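Long-range contact in acetylglutamate kinase (PDB 3L86), which probably catalyses the ATP-dependent phosphorylation of N-acetyl-L-glutamate, the second step in the synthesis of N-acetylornithine on the way to arginine: residues I137-Y145 with L180-I191. Numbering follows the deposited sequence.
Sequences IKHVVAADY and LGYSKEGDMLNI. With NLG (N-acetyl-L-glutamate), chain C.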
loop_
_atom_site.group_PDB
_atom_site.type_symbol
_atom_site.label_atom_id
_atom_site.label_comp_id
_atom_site.label_asym_id
_atom_site.label_seq_id
_atom_site.Cartn_x
_atom_site.Cartn_y
_atom_site.Cartn_z
ATOM N N ILE A 137 12.884 1.607 -8.676
ATOM C CA ILE A 137 12.499 1.865 -7.259
ATOM C C ILE A 137 13.430 2.813 -6.489
ATOM O O ILE A 137 12.945 3.740 -5.812
ATOM C CB ILE A 137 12.271 0.613 -6.407
ATOM C CG1 ILE A 137 11.130 -0.223 -7.021
ATOM C CG2 ILE A 137 11.874 1.031 -4.950
ATOM C CD1 ILE A 137 10.932 -1.629 -6.290
ATOM N N LYS A 138 14.737 2.610 -6.603
ATOM C CA LYS A 138 15.706 3.461 -5.899
ATOM C C LYS A 138 15.679 4.941 -6.364
ATOM O O LYS A 138 16.126 5.810 -5.634
ATOM C CB LYS A 138 17.128 2.907 -5.992
ATOM C CG LYS A 138 17.680 2.966 -7.398
ATOM C CD LYS A 138 19.139 2.431 -7.442
ATOM C CE LYS A 138 19.162 0.920 -7.476
ATOM N NZ LYS A 138 18.420 0.390 -8.633
ATOM N N HIS A 139 15.137 5.239 -7.546
ATOM C CA HIS A 139 15.013 6.630 -7.919
ATOM C C HIS A 139 13.663 7.238 -7.533
ATOM O O HIS A 139 13.423 8.395 -7.864
ATOM C CB HIS A 139 15.221 6.842 -9.410
ATOM C CG HIS A 139 16.504 6.257 -9.906
ATOM N ND1 HIS A 139 16.545 5.218 -10.815
ATOM C CD2 HIS A 139 17.789 6.534 -9.586
ATOM C CE1 HIS A 139 17.801 4.905 -11.070
ATOM N NE2 HIS A 139 18.577 5.675 -10.322
ATOM N N VAL A 140 12.785 6.473 -6.885
ATOM C CA VAL A 140 11.487 7.059 -6.488
ATOM C C VAL A 140 11.297 7.135 -4.981
ATOM O O VAL A 140 10.870 8.179 -4.458
ATOM C CB VAL A 140 10.289 6.291 -7.137
ATOM C CG1 VAL A 140 8.974 6.645 -6.440
ATOM C CG2 VAL A 140 10.239 6.616 -8.646
ATOM N N VAL A 141 11.589 6.030 -4.276
ATOM C CA VAL A 141 11.290 5.980 -2.822
ATOM C C VAL A 141 12.573 6.053 -1.971
ATOM O O VAL A 141 13.368 5.113 -1.950
ATOM C CB VAL A 141 10.533 4.660 -2.404
ATOM C CG1 VAL A 141 10.102 4.770 -0.888
ATOM C CG2 VAL A 141 9.332 4.455 -3.318
ATOM N N ALA A 142 12.753 7.162 -1.268
ATOM C CA ALA A 142 13.783 7.279 -0.226
ATOM C C ALA A 142 13.196 6.987 1.120
ATOM O O ALA A 142 12.047 7.404 1.395
ATOM C CB ALA A 142 14.331 8.692 -0.244
ATOM N N ALA A 143 13.996 6.310 1.975
ATOM C CA ALA A 143 13.633 5.904 3.340
ATOM C C ALA A 143 14.799 5.975 4.350
ATOM O O ALA A 143 15.945 6.134 3.951
ATOM C CB ALA A 143 13.085 4.449 3.321
ATOM N N ASP A 144 14.497 5.855 5.648
ATOM C CA ASP A 144 15.517 5.667 6.699
ATOM C C ASP A 144 15.019 4.576 7.688
ATOM O O ASP A 144 13.867 4.204 7.624
ATOM C CB ASP A 144 15.724 6.973 7.479
ATOM C CG ASP A 144 17.125 7.095 8.066
ATOM O OD1 ASP A 144 17.881 6.065 8.198
ATOM O OD2 ASP A 144 17.496 8.251 8.341
ATOM N N TYR A 145 15.896 4.065 8.574
ATOM C CA TYR A 145 15.554 2.986 9.558
ATOM C C TYR A 145 14.609 3.547 10.582
ATOM O O TYR A 145 14.883 4.598 11.156
ATOM C CB TYR A 145 16.833 2.522 10.294
ATOM C CG TYR A 145 17.829 1.886 9.354
ATOM C CD1 TYR A 145 17.816 0.539 9.152
ATOM C CD2 TYR A 145 18.737 2.668 8.611
ATOM C CE1 TYR A 145 18.698 -0.062 8.243
ATOM C CE2 TYR A 145 19.615 2.068 7.697
ATOM C CZ TYR A 145 19.580 0.694 7.554
ATOM O OH TYR A 145 20.428 0.021 6.713
ATOM N N LEU A 180 8.833 -1.120 -0.865
ATOM C CA LEU A 180 10.309 -1.148 -0.693
ATOM C C LEU A 180 10.839 0.272 -0.906
ATOM O O LEU A 180 10.304 1.030 -1.734
ATOM C CB LEU A 180 10.988 -2.090 -1.729
ATOM C CG LEU A 180 10.679 -3.634 -1.628
ATOM C CD1 LEU A 180 11.179 -4.380 -2.876
ATOM C CD2 LEU A 180 11.240 -4.343 -0.327
ATOM N N GLY A 181 11.854 0.657 -0.139
ATOM C CA GLY A 181 12.525 1.927 -0.368
ATOM C C GLY A 181 14.055 1.801 -0.152
ATOM O O GLY A 181 14.575 0.724 0.195
ATOM N N TYR A 182 14.771 2.897 -0.327
ATOM C CA TYR A 182 16.252 2.839 -0.242
ATOM C C TYR A 182 16.875 3.908 0.684
ATOM O O TYR A 182 16.569 5.074 0.556
ATOM C CB TYR A 182 16.865 2.990 -1.637
ATOM C CG TYR A 182 16.759 1.741 -2.489
ATOM C CD1 TYR A 182 15.537 1.402 -3.110
ATOM C CD2 TYR A 182 17.867 0.920 -2.699
ATOM C CE1 TYR A 182 15.430 0.256 -3.920
ATOM C CE2 TYR A 182 17.769 -0.213 -3.532
ATOM C CZ TYR A 182 16.541 -0.515 -4.128
ATOM O OH TYR A 182 16.412 -1.626 -4.918
ATOM N N SER A 183 17.792 3.511 1.548
ATOM C CA SER A 183 18.478 4.457 2.465
ATOM C C SER A 183 19.425 5.388 1.696
ATOM O O SER A 183 19.832 5.061 0.551
ATOM C CB SER A 183 19.287 3.633 3.514
ATOM O OG SER A 183 20.513 3.177 2.926
ATOM N N LYS A 184 19.839 6.505 2.314
ATOM C CA LYS A 184 20.838 7.380 1.675
ATOM C C LYS A 184 22.115 6.602 1.275
ATOM O O LYS A 184 22.749 6.922 0.271
ATOM C CB LYS A 184 21.181 8.588 2.561
ATOM C CG LYS A 184 21.706 8.186 3.938
ATOM C CD LYS A 184 22.025 9.316 4.937
ATOM C CE LYS A 184 22.020 8.658 6.370
ATOM N NZ LYS A 184 22.262 9.568 7.461
ATOM N N GLU A 185 22.481 5.563 2.014
ATOM C CA GLU A 185 23.668 4.771 1.633
ATOM C C GLU A 185 23.417 3.709 0.537
ATOM O O GLU A 185 24.343 3.041 0.047
ATOM C CB GLU A 185 24.282 4.128 2.881
ATOM C CG GLU A 185 24.636 5.146 3.980
ATOM C CD GLU A 185 23.467 5.439 4.924
ATOM O OE1 GLU A 185 22.371 4.833 4.768
ATOM O OE2 GLU A 185 23.654 6.268 5.843
ATOM N N GLY A 186 22.153 3.526 0.161
ATOM C CA GLY A 186 21.849 2.651 -0.940
ATOM C C GLY A 186 21.370 1.289 -0.535
ATOM O O GLY A 186 21.250 0.394 -1.389
ATOM N N ASP A 187 21.080 1.111 0.758
ATOM C CA ASP A 187 20.552 -0.161 1.207
ATOM C C ASP A 187 19.017 -0.248 1.040
ATOM O O ASP A 187 18.302 0.684 1.400
ATOM C CB ASP A 187 20.964 -0.353 2.676
ATOM C CG ASP A 187 22.514 -0.438 2.826
ATOM O OD1 ASP A 187 23.063 0.190 3.723
ATOM O OD2 ASP A 187 23.174 -1.112 1.994
ATOM N N MET A 188 18.542 -1.391 0.533
ATOM C CA MET A 188 17.120 -1.697 0.431
ATOM C C MET A 188 16.465 -1.923 1.802
ATOM O O MET A 188 16.987 -2.697 2.579
ATOM C CB MET A 188 16.906 -2.943 -0.436
ATOM C CG MET A 188 15.455 -2.987 -1.005
ATOM S SD MET A 188 14.949 -4.531 -1.824
ATOM C CE MET A 188 15.770 -4.366 -3.370
ATOM N N LEU A 189 15.297 -1.300 2.061
ATOM C CA LEU A 189 14.552 -1.445 3.334
ATOM C C LEU A 189 13.101 -1.937 3.131
ATOM O O LEU A 189 12.507 -1.629 2.099
ATOM C CB LEU A 189 14.503 -0.107 4.136
ATOM C CG LEU A 189 15.810 0.662 4.404
ATOM C CD1 LEU A 189 15.565 1.927 5.297
ATOM C CD2 LEU A 189 16.847 -0.217 5.033
ATOM N N ASN A 190 12.542 -2.646 4.119
ATOM C CA ASN A 190 11.163 -3.189 4.095
ATOM C C ASN A 190 10.221 -2.083 4.620
ATOM O O ASN A 190 10.421 -1.610 5.756
ATOM C CB ASN A 190 11.093 -4.497 4.949
ATOM C CG ASN A 190 9.669 -5.042 5.125
ATOM O OD1 ASN A 190 8.744 -4.619 4.433
ATOM N ND2 ASN A 190 9.494 -6.018 6.049
ATOM N N ILE A 191 9.254 -1.633 3.800
ATOM C CA ILE A 191 8.319 -0.546 4.227
ATOM C C ILE A 191 6.901 -1.103 4.370
ATOM O O ILE A 191 6.444 -1.755 3.455
ATOM C CB ILE A 191 8.184 0.584 3.189
ATOM C CG1 ILE A 191 9.531 0.970 2.580
ATOM C CG2 ILE A 191 7.374 1.844 3.829
ATOM C CD1 ILE A 191 10.489 1.722 3.455
HETATM C CA NLG C . 5.644 -5.056 5.700
HETATM C C NLG C . 6.268 -4.521 6.859
HETATM O OXT NLG C . 6.011 -4.844 8.024
HETATM O O NLG C . 7.024 -3.644 7.064
HETATM C CB NLG C . 5.617 -5.033 4.161
HETATM C CG NLG C . 4.485 -5.780 3.342
HETATM C CD NLG C . 2.934 -5.474 3.481
HETATM O OE1 NLG C . 2.625 -4.456 4.030
HETATM O OE2 NLG C . 2.027 -6.229 3.094
HETATM C C7 NLG C . 5.388 -7.372 5.983
HETATM C C8 NLG C . 4.545 -8.234 6.049
HETATM O O7 NLG C . 6.587 -7.504 6.032
HETATM N N2 NLG C . 5.060 -6.143 5.861
HETATM O O HOH W 1 15.705 -0.073 -7.399
HETATM O O HOH W 2 18.231 7.260 4.666
#
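Strand 141-145 crosses, at 79°, residues 180-182 of the beta hairpin that leads to the N-acetyl-L-glutamate pocket. A single bridge joins them: Tyr182 N donates to Val141 O (3.1 Å), and Ala143 N reaches Tyr182 O (3.2 Å) from above that carbonyl's plane. Val141 CG1 packs directly on the backbone of Gly181, 3.8 Å from its CA. On one flank the Tyr182 ring takes Lys138 CB over the centre of a face, 3.6 Å from the centroid and close to the normal, a CH-pi contact, while Ile137 CG2 meets the ring edge in its plane. The Lys138 chain bends at chi3 (81°), returning NZ to Ser135 O and to a water shared with Lys138 N. On the other flank the two methyls of Leu189 divide the work: CD1 packs on Ala143 CB, and CD2 lies 3.7 Å from Tyr145 CE1. Ile191 CD1 also touches Ala143 CB, linking this apolar cluster to the pocket. Beyond it, Asn190 ND2 donates almost straight (167°) to O7 of the ligand at 3.3 Å and also bonds Thr99 OG1. The hairpin, which starts from the end of main-sheet strand 174-182, here lines the acetylglutamate site of an amino acid kinase domain.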